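Local coordinates for protein cysteine synthase (Helicobacter pylori, PDB 6AHI) that catalyses the pyridoxal-phosphate-dependent conversion of O-acetyl-L-serine and hydrogen sulfide to L-cysteine and acetate, and also acts as a cystathionine beta-synthase, at residues A[52-57]-A[86-91]; A[77-82]-A[109-114]; A[171-176]-A[280-285]. All coordinates share one frame; numbering follows the deposited sequence.

Contact 1 of 3, residues A[52-57]-A[86-91]; sequences YLIGEG and IKHHLK
The side chains of Ile54 and His88 pass antiparallel to one another, and it is the CG2 branch of the isoleucine that does the touching. Ile54 CG2 lies 4.0 Å from His88 ND1 and 4.2 Å from His88 CE1, meeting the imidazole obliquely. The isoleucine's first torsion (chi1 -74°) sets CG2 anti to the backbone N and so aims it across the contact, while CG1 stands beside that N and carries CD1 toward helix 76-85. Ile54 CG2 also lies 4.3 Å from Leu90 CD1, so a single methyl serves both partners. What brings these partners together is the end of helix 76-85, which links strands 68-72 and 91-97 as the helical part of a beta-alpha-beta unit. A Schellman motif closes it: His89, with phi at 56°, is the C-prime residue, Leu90 N reaches back to Ala85 O, and His89 N bonds to Ile86 O at 3.0 Å. Helix 48-60 lies against this turn through Ile54, whose side chain also rests on Leu81 and Val84. The ring of His88 meets that of Phe58 with their planes at about 45°, and Lys87 CB sits over one of its faces, offset toward the rim. ND1, buried by the isoleucine methyl, has no polar partner in the model.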
loop_
_atom_site.group_PDB
_atom_site.type_symbol
_atom_site.label_atom_id
_atom_site.label_comp_id
_atom_site.label_asym_id
_atom_site.label_seq_id
_atom_site.Cartn_x
_atom_site.Cartn_y
_atom_site.Cartn_z
ATOM N N TYR A 52 -13.723 -12.898 5.866
ATOM C CA TYR A 52 -14.377 -13.834 6.752
ATOM C C TYR A 52 -15.901 -13.689 6.644
ATOM O O TYR A 52 -16.584 -14.705 6.525
ATOM C CB TYR A 52 -13.865 -13.668 8.182
ATOM C CG TYR A 52 -14.437 -14.665 9.158
ATOM C CD1 TYR A 52 -13.887 -15.931 9.294
ATOM C CD2 TYR A 52 -15.540 -14.350 9.933
ATOM C CE1 TYR A 52 -14.416 -16.854 10.175
ATOM C CE2 TYR A 52 -16.080 -15.257 10.832
ATOM C CZ TYR A 52 -15.503 -16.510 10.957
ATOM O OH TYR A 52 -16.020 -17.410 11.835
ATOM N N LEU A 53 -16.428 -12.456 6.696
ATOM C CA LEU A 53 -17.885 -12.220 6.736
ATOM C C LEU A 53 -18.555 -12.783 5.471
ATOM O O LEU A 53 -19.590 -13.442 5.549
ATOM C CB LEU A 53 -18.160 -10.716 6.879
ATOM C CG LEU A 53 -17.942 -10.107 8.264
ATOM C CD1 LEU A 53 -18.173 -8.600 8.242
ATOM C CD2 LEU A 53 -18.875 -10.754 9.263
ATOM N N ILE A 54 -17.947 -12.526 4.307
ATOM C CA ILE A 54 -18.465 -12.980 3.029
ATOM C C ILE A 54 -18.348 -14.507 2.909
ATOM O O ILE A 54 -19.356 -15.175 2.560
ATOM C CB ILE A 54 -17.827 -12.179 1.871
ATOM C CG1 ILE A 54 -18.458 -10.781 1.876
ATOM C CG2 ILE A 54 -17.975 -12.887 0.525
ATOM C CD1 ILE A 54 -17.751 -9.743 1.073
ATOM N N GLY A 55 -17.174 -15.053 3.252
ATOM C CA GLY A 55 -16.919 -16.503 3.239
ATOM C C GLY A 55 -17.928 -17.275 4.081
ATOM O O GLY A 55 -18.525 -18.239 3.622
ATOM N N GLU A 56 -18.130 -16.835 5.328
ATOM C CA GLU A 56 -19.033 -17.516 6.256
ATOM C C GLU A 56 -20.487 -17.280 5.859
ATOM O O GLU A 56 -21.300 -18.162 6.046
ATOM C CB GLU A 56 -18.792 -17.075 7.700
ATOM C CG GLU A 56 -17.438 -17.514 8.221
ATOM C CD GLU A 56 -17.103 -18.995 8.051
ATOM O OE1 GLU A 56 -17.844 -19.845 8.608
ATOM O OE2 GLU A 56 -16.088 -19.300 7.366
ATOM N N GLY A 57 -20.793 -16.096 5.324
ATOM C CA GLY A 57 -22.134 -15.767 4.824
ATOM C C GLY A 57 -22.623 -16.762 3.776
ATOM O O GLY A 57 -23.786 -17.207 3.816
ATOM N N ILE A 86 -15.889 -8.347 -5.061
ATOM C CA ILE A 86 -15.565 -8.404 -6.503
ATOM C C ILE A 86 -15.534 -9.853 -7.010
ATOM O O ILE A 86 -16.132 -10.160 -8.037
ATOM C CB ILE A 86 -14.254 -7.652 -6.792
ATOM C CG1 ILE A 86 -14.459 -6.151 -6.574
ATOM C CG2 ILE A 86 -13.768 -7.973 -8.199
ATOM C CD1 ILE A 86 -13.217 -5.318 -6.668
ATOM N N LYS A 87 -14.870 -10.743 -6.268
ATOM C CA LYS A 87 -14.668 -12.109 -6.721
ATOM C C LYS A 87 -16.010 -12.767 -7.027
ATOM O O LYS A 87 -16.126 -13.454 -8.020
ATOM C CB LYS A 87 -13.896 -12.933 -5.686
ATOM C CG LYS A 87 -13.591 -14.365 -6.106
ATOM C CD LYS A 87 -12.778 -15.114 -5.066
ATOM C CE LYS A 87 -12.476 -16.549 -5.460
ATOM N NZ LYS A 87 -11.538 -17.189 -4.505
ATOM N N HIS A 88 -17.023 -12.538 -6.170
ATOM C CA HIS A 88 -18.339 -13.187 -6.323
ATOM C C HIS A 88 -19.371 -12.228 -6.926
ATOM O O HIS A 88 -20.550 -12.531 -6.894
ATOM C CB HIS A 88 -18.843 -13.765 -4.991
ATOM C CG HIS A 88 -17.797 -14.490 -4.210
ATOM N ND1 HIS A 88 -17.001 -13.847 -3.273
ATOM C CD2 HIS A 88 -17.370 -15.773 -4.257
ATOM C CE1 HIS A 88 -16.148 -14.712 -2.744
ATOM N NE2 HIS A 88 -16.350 -15.902 -3.345
ATOM N N HIS A 89 -18.921 -11.097 -7.481
ATOM C CA HIS A 89 -19.769 -10.131 -8.187
ATOM C C HIS A 89 -20.929 -9.649 -7.291
ATOM O O HIS A 89 -22.010 -9.413 -7.784
ATOM C CB HIS A 89 -20.290 -10.730 -9.515
ATOM C CG HIS A 89 -19.235 -11.045 -10.526
ATOM N ND1 HIS A 89 -18.944 -10.200 -11.570
ATOM C CD2 HIS A 89 -18.403 -12.104 -10.668
ATOM C CE1 HIS A 89 -17.958 -10.704 -12.300
ATOM N NE2 HIS A 89 -17.607 -11.873 -11.763
ATOM N N LEU A 90 -20.706 -9.490 -5.984
ATOM C CA LEU A 90 -21.744 -8.991 -5.076
ATOM C C LEU A 90 -21.790 -7.457 -5.129
ATOM O O LEU A 90 -20.764 -6.792 -5.067
ATOM C CB LEU A 90 -21.442 -9.439 -3.643
ATOM C CG LEU A 90 -21.463 -10.940 -3.376
ATOM C CD1 LEU A 90 -21.150 -11.227 -1.906
ATOM C CD2 LEU A 90 -22.801 -11.541 -3.769
ATOM N N LYS A 91 -23.002 -6.901 -5.130
ATOM C CA LYS A 91 -23.215 -5.450 -4.927
ATOM C C LYS A 91 -23.100 -5.105 -3.431
ATOM O O LYS A 91 -23.473 -5.895 -2.556
ATOM C CB LYS A 91 -24.576 -5.006 -5.483
ATOM C CG LYS A 91 -24.691 -5.001 -7.000
ATOM C CD LYS A 91 -23.629 -4.164 -7.688
ATOM C CE LYS A 91 -23.833 -4.100 -9.180
ATOM N NZ LYS A 91 -22.684 -3.482 -9.872
#

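Contact 2 of 3, residues A[77-82]-A[109-114]; sequences TGIALA and RALGAL
Leu111 and Ala82 interlock where two helices of successive beta-alpha-beta units lie side by side on the four-stranded parallel sheet: helix 76-85 leads into strand 91-97, and helix 102-110 leads on to strand 114-118. The main bump is the CD1 methyl of Leu111. Leu111 CD1 drops into a hollow on helix 76-85 bounded by Ile79 CG2 at 4.1 Å, the carbonyl Ile79 O at 3.7 Å and Ala82 CB at 4.0 Å. The two longer side chains, Ile79 and Leu111, lie at a slant to one another, whereas the small Ala82 lets the chains draw close, its CB standing 3.7 Å from Leu111 CB. Ala82 CB also faces Ala113 CB at 4.3 Å, and Phe94 of strand 91-97 packs against both alanines from the sheet. Between Leu111 and Ala113 the helix is ended by a Schellman motif, with Gly112 at a phi of 103° and its N bonded to Arg109 O; this turn allows residues on both sides of the glycine to face Ala82. Ala257 of the second subunit also packs on Leu111. Beside the apolar interlock, one water bridges the two backbones, donating to Ala82 O at 2.6 Å and to Leu111 O at 2.8 Å.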
loop_
_atom_site.group_PDB
_atom_site.type_symbol
_atom_site.label_atom_id
_atom_site.label_comp_id
_atom_site.label_asym_id
_atom_site.label_seq_id
_atom_site.Cartn_x
_atom_site.Cartn_y
_atom_site.Cartn_z
ATOM N N THR A 77 -13.773 -0.860 6.769
ATOM C CA THR A 77 -14.603 -2.041 6.622
ATOM C C THR A 77 -15.280 -2.017 5.235
ATOM O O THR A 77 -15.433 -3.050 4.615
ATOM C CB THR A 77 -15.600 -2.175 7.788
ATOM O OG1 THR A 77 -14.857 -2.484 8.974
ATOM C CG2 THR A 77 -16.608 -3.276 7.545
ATOM N N GLY A 78 -15.698 -0.832 4.775
ATOM C CA GLY A 78 -16.241 -0.662 3.441
ATOM C C GLY A 78 -15.270 -1.053 2.344
ATOM O O GLY A 78 -15.637 -1.753 1.407
ATOM N N ILE A 79 -14.016 -0.620 2.466
ATOM C CA ILE A 79 -13.006 -0.965 1.475
ATOM C C ILE A 79 -12.870 -2.487 1.415
ATOM O O ILE A 79 -12.853 -3.081 0.325
ATOM C CB ILE A 79 -11.687 -0.248 1.787
ATOM C CG1 ILE A 79 -11.840 1.263 1.629
ATOM C CG2 ILE A 79 -10.554 -0.792 0.930
ATOM C CD1 ILE A 79 -10.665 2.046 2.154
ATOM N N ALA A 80 -12.753 -3.115 2.597
ATOM C CA ALA A 80 -12.524 -4.544 2.706
ATOM C C ALA A 80 -13.680 -5.321 2.080
ATOM O O ALA A 80 -13.456 -6.261 1.302
ATOM C CB ALA A 80 -12.347 -4.918 4.149
ATOM N N LEU A 81 -14.915 -4.907 2.397
ATOM C CA LEU A 81 -16.077 -5.627 1.887
ATOM C C LEU A 81 -16.185 -5.457 0.371
ATOM O O LEU A 81 -16.497 -6.434 -0.320
ATOM C CB LEU A 81 -17.336 -5.180 2.619
ATOM C CG LEU A 81 -17.456 -5.746 4.027
ATOM C CD1 LEU A 81 -18.578 -5.050 4.782
ATOM C CD2 LEU A 81 -17.686 -7.249 3.989
ATOM N N ALA A 82 -15.922 -4.242 -0.127
ATOM C CA ALA A 82 -16.008 -3.968 -1.550
ATOM C C ALA A 82 -14.964 -4.812 -2.302
ATOM O O ALA A 82 -15.270 -5.395 -3.335
ATOM C CB ALA A 82 -15.823 -2.497 -1.822
ATOM N N ARG A 109 -15.902 3.575 -3.705
ATOM C CA ARG A 109 -16.642 3.780 -4.969
ATOM C C ARG A 109 -15.808 3.173 -6.098
ATOM O O ARG A 109 -16.378 2.496 -6.930
ATOM C CB ARG A 109 -16.882 5.273 -5.173
ATOM C CG ARG A 109 -18.052 5.815 -4.367
ATOM C CD ARG A 109 -18.526 7.154 -4.876
ATOM N NE ARG A 109 -17.829 8.243 -4.233
ATOM C CZ ARG A 109 -18.376 9.066 -3.351
ATOM N NH2 ARG A 109 -17.641 10.007 -2.794
ATOM N N ALA A 110 -14.503 3.435 -6.077
ATOM C CA ALA A 110 -13.578 2.873 -7.099
ATOM C C ALA A 110 -13.772 1.355 -7.216
ATOM O O ALA A 110 -13.758 0.836 -8.345
ATOM C CB ALA A 110 -12.148 3.252 -6.816
ATOM N N LEU A 111 -14.034 0.678 -6.089
ATOM C CA LEU A 111 -14.186 -0.790 -6.033
ATOM C C LEU A 111 -15.604 -1.264 -6.381
ATOM O O LEU A 111 -15.903 -2.464 -6.245
ATOM C CB LEU A 111 -13.795 -1.287 -4.642
ATOM C CG LEU A 111 -12.325 -1.124 -4.282
ATOM C CD1 LEU A 111 -12.104 -1.289 -2.795
ATOM C CD2 LEU A 111 -11.447 -2.104 -5.072
ATOM N N GLY A 112 -16.503 -0.341 -6.723
ATOM C CA GLY A 112 -17.837 -0.673 -7.195
ATOM C C GLY A 112 -18.950 -0.497 -6.160
ATOM O O GLY A 112 -20.078 -0.900 -6.428
ATOM N N ALA A 113 -18.649 0.077 -4.986
ATOM C CA ALA A 113 -19.673 0.249 -3.937
ATOM C C ALA A 113 -20.509 1.510 -4.199
ATOM O O ALA A 113 -20.009 2.501 -4.728
ATOM C CB ALA A 113 -19.013 0.317 -2.586
ATOM N N LEU A 114 -21.793 1.444 -3.826
ATOM C CA LEU A 114 -22.660 2.629 -3.690
ATOM C C LEU A 114 -22.418 3.222 -2.290
ATOM O O LEU A 114 -22.519 2.522 -1.317
ATOM C CB LEU A 114 -24.116 2.202 -3.916
ATOM C CG LEU A 114 -25.192 3.266 -3.654
ATOM C CD1 LEU A 114 -25.048 4.423 -4.637
ATOM C CD2 LEU A 114 -26.605 2.682 -3.744
HETATM O O HOH W 1 -17.195 -4.507 -4.877
#

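Contact 3 of 3, residues A[171-176]-A[280-285]; sequences NLTSFV and QRLPEG
The entrance to strand 174-178, a member of the six-stranded mixed sheet, is covered by Leu282, which meets Thr173 and Ser174 just beyond the end of helix 266-281. Thr173 and Leu282 reach toward each other tip to tip, with Thr173 CG2 lying 3.8 Å from Leu282 CD1. Leu282 CD1 also lies 4.1 Å from Ser174 CB, so it bears on two consecutive residues of the incoming chain. Arg200 of strand 200-206 packs against Leu282 as well. Helix 266-281 and strand 287-292 form the last alpha-beta step of this sheet, and the 282-286 link between them passes over the start of strand 174-178, the parallel neighbour of strand 287-292. Gly285, at a phi of 88°, helps to turn the link into its strand. The polar ends of both hydroxyl residues are occupied elsewhere. In Thr173, CG2 is anti to the backbone N and is thereby handed to the leucine, while OG1 hydrogen-bonds to the backbone N of Gln287, the first residue of the neighbouring strand. In Ser174 it is the hydroxyl that takes the anti position (chi1 -177°), and OG pairs with OE2 of Glu278 on the helix. The other carboxylate oxygen of Glu278 forms a salt bridge with NH1 of Arg281, whose NH2 is salt-bridged in turn to Glu242, an arrangement that would probably stabilise the negative charge of Glu278.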
loop_
_atom_site.group_PDB
_atom_site.type_symbol
_atom_site.label_atom_id
_atom_site.label_comp_id
_atom_site.label_asym_id
_atom_site.label_seq_id
_atom_site.Cartn_x
_atom_site.Cartn_y
_atom_site.Cartn_z
ATOM N N ASN A 171 5.905 -17.585 22.932
ATOM C CA ASN A 171 6.709 -16.727 23.842
ATOM C C ASN A 171 6.274 -15.263 23.667
ATOM O O ASN A 171 7.016 -14.399 23.120
ATOM C CB ASN A 171 8.221 -16.904 23.657
ATOM C CG ASN A 171 9.028 -16.312 24.799
ATOM O OD1 ASN A 171 8.617 -16.337 25.954
ATOM N ND2 ASN A 171 10.180 -15.749 24.484
ATOM N N LEU A 172 5.037 -14.998 24.088
ATOM C CA LEU A 172 4.499 -13.649 24.105
ATOM C C LEU A 172 4.028 -13.321 25.521
ATOM O O LEU A 172 3.292 -14.086 26.145
ATOM C CB LEU A 172 3.351 -13.533 23.111
ATOM C CG LEU A 172 3.704 -13.795 21.655
ATOM C CD1 LEU A 172 2.423 -13.782 20.837
ATOM C CD2 LEU A 172 4.712 -12.764 21.112
ATOM N N THR A 173 4.422 -12.146 25.984
ATOM C CA THR A 173 4.180 -11.691 27.320
ATOM C C THR A 173 2.873 -10.877 27.358
ATOM O O THR A 173 2.107 -10.952 28.329
ATOM C CB THR A 173 5.338 -10.813 27.812
ATOM O OG1 THR A 173 6.585 -11.446 27.498
ATOM C CG2 THR A 173 5.238 -10.521 29.289
ATOM N N SER A 174 2.639 -10.102 26.301
ATOM C CA SER A 174 1.551 -9.166 26.260
ATOM C C SER A 174 1.069 -8.972 24.810
ATOM O O SER A 174 1.839 -9.034 23.842
ATOM C CB SER A 174 1.997 -7.857 26.891
ATOM O OG SER A 174 0.896 -6.933 26.908
ATOM N N PHE A 175 -0.234 -8.670 24.695
ATOM C CA PHE A 175 -0.915 -8.287 23.487
ATOM C C PHE A 175 -1.570 -6.923 23.717
ATOM O O PHE A 175 -2.370 -6.746 24.620
ATOM C CB PHE A 175 -1.956 -9.325 23.085
ATOM C CG PHE A 175 -2.814 -8.959 21.897
ATOM C CD1 PHE A 175 -2.228 -8.506 20.723
ATOM C CD2 PHE A 175 -4.202 -9.050 21.953
ATOM C CE1 PHE A 175 -3.005 -8.177 19.625
ATOM C CE2 PHE A 175 -4.971 -8.714 20.853
ATOM C CZ PHE A 175 -4.377 -8.282 19.692
ATOM N N VAL A 176 -1.177 -5.964 22.887
ATOM C CA VAL A 176 -1.568 -4.595 22.978
ATOM C C VAL A 176 -2.201 -4.216 21.644
ATOM O O VAL A 176 -1.511 -4.305 20.624
ATOM C CB VAL A 176 -0.335 -3.707 23.244
ATOM C CG1 VAL A 176 -0.708 -2.236 23.280
ATOM C CG2 VAL A 176 0.397 -4.135 24.514
ATOM N N GLN A 280 8.048 -1.209 28.613
ATOM C CA GLN A 280 8.858 -0.510 29.597
ATOM C C GLN A 280 8.482 -0.926 31.021
ATOM O O GLN A 280 9.305 -0.749 31.903
ATOM C CB GLN A 280 8.758 1.005 29.408
ATOM C CG GLN A 280 9.643 1.492 28.268
ATOM C CD GLN A 280 9.392 2.935 27.904
ATOM O OE1 GLN A 280 8.472 3.566 28.410
ATOM N NE2 GLN A 280 10.239 3.480 27.042
ATOM N N ARG A 281 7.274 -1.461 31.245
ATOM C CA ARG A 281 6.843 -1.834 32.581
ATOM C C ARG A 281 7.063 -3.335 32.823
ATOM O O ARG A 281 6.834 -3.788 33.911
ATOM C CB ARG A 281 5.383 -1.434 32.846
ATOM C CG ARG A 281 4.320 -2.285 32.154
ATOM C CD ARG A 281 2.881 -2.014 32.572
ATOM N NE ARG A 281 2.457 -0.638 32.336
ATOM C CZ ARG A 281 1.774 -0.191 31.277
ATOM N NH1 ARG A 281 1.217 -1.026 30.409
ATOM N NH2 ARG A 281 1.647 1.109 31.095
ATOM N N LEU A 282 7.524 -4.096 31.829
ATOM C CA LEU A 282 7.679 -5.559 31.979
ATOM C C LEU A 282 9.148 -5.929 32.169
ATOM O O LEU A 282 10.031 -5.168 31.767
ATOM C CB LEU A 282 7.105 -6.235 30.735
ATOM C CG LEU A 282 5.592 -6.160 30.556
ATOM C CD1 LEU A 282 5.212 -6.734 29.201
ATOM C CD2 LEU A 282 4.856 -6.898 31.665
ATOM N N PRO A 283 9.455 -7.119 32.748
ATOM C CA PRO A 283 10.845 -7.551 32.959
ATOM C C PRO A 283 11.645 -7.620 31.651
ATOM O O PRO A 283 11.063 -7.847 30.593
ATOM C CB PRO A 283 10.720 -8.993 33.495
ATOM C CG PRO A 283 9.315 -9.056 34.085
ATOM C CD PRO A 283 8.484 -8.106 33.254
ATOM N N GLU A 284 12.969 -7.497 31.728
ATOM C CA GLU A 284 13.817 -7.739 30.591
ATOM C C GLU A 284 13.456 -9.108 30.007
ATOM O O GLU A 284 13.159 -10.023 30.755
ATOM C CB GLU A 284 15.296 -7.731 31.012
ATOM C CG GLU A 284 15.753 -6.330 31.381
ATOM C CD GLU A 284 17.191 -6.189 31.842
ATOM O OE1 GLU A 284 17.846 -7.223 32.097
ATOM O OE2 GLU A 284 17.634 -5.040 31.956
ATOM N N GLY A 285 13.522 -9.224 28.684
ATOM C CA GLY A 285 13.202 -10.447 27.990
ATOM C C GLY A 285 11.722 -10.566 27.630
ATOM O O GLY A 285 11.327 -11.543 27.069
#

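Contacts 1 and 2 form one continuous patch built round helix 76-85, their centres 12 Å apart. They touch twice: Ile54 CD1 lies 3.8 Å from Leu81 O, and Ile86 CD1 lies 3.9 Å from Leu111 O. Their segments alternate along the chain. Helix 48-60 packs on helix 76-85 and the turn that ends it, and the end of helix 102-110 packs on helix 76-85 itself. That helix begins at Asn76, a probable pyridoxal-phosphate-binding residue, whose side chain is about 4 Å from that of Ile79 in contact 2. Contact 3 belongs to the other sheet, on the opposite side of the chain's centre; its centre is 38 Å from those of contacts 1 and 2, and it lies away from the cofactor site.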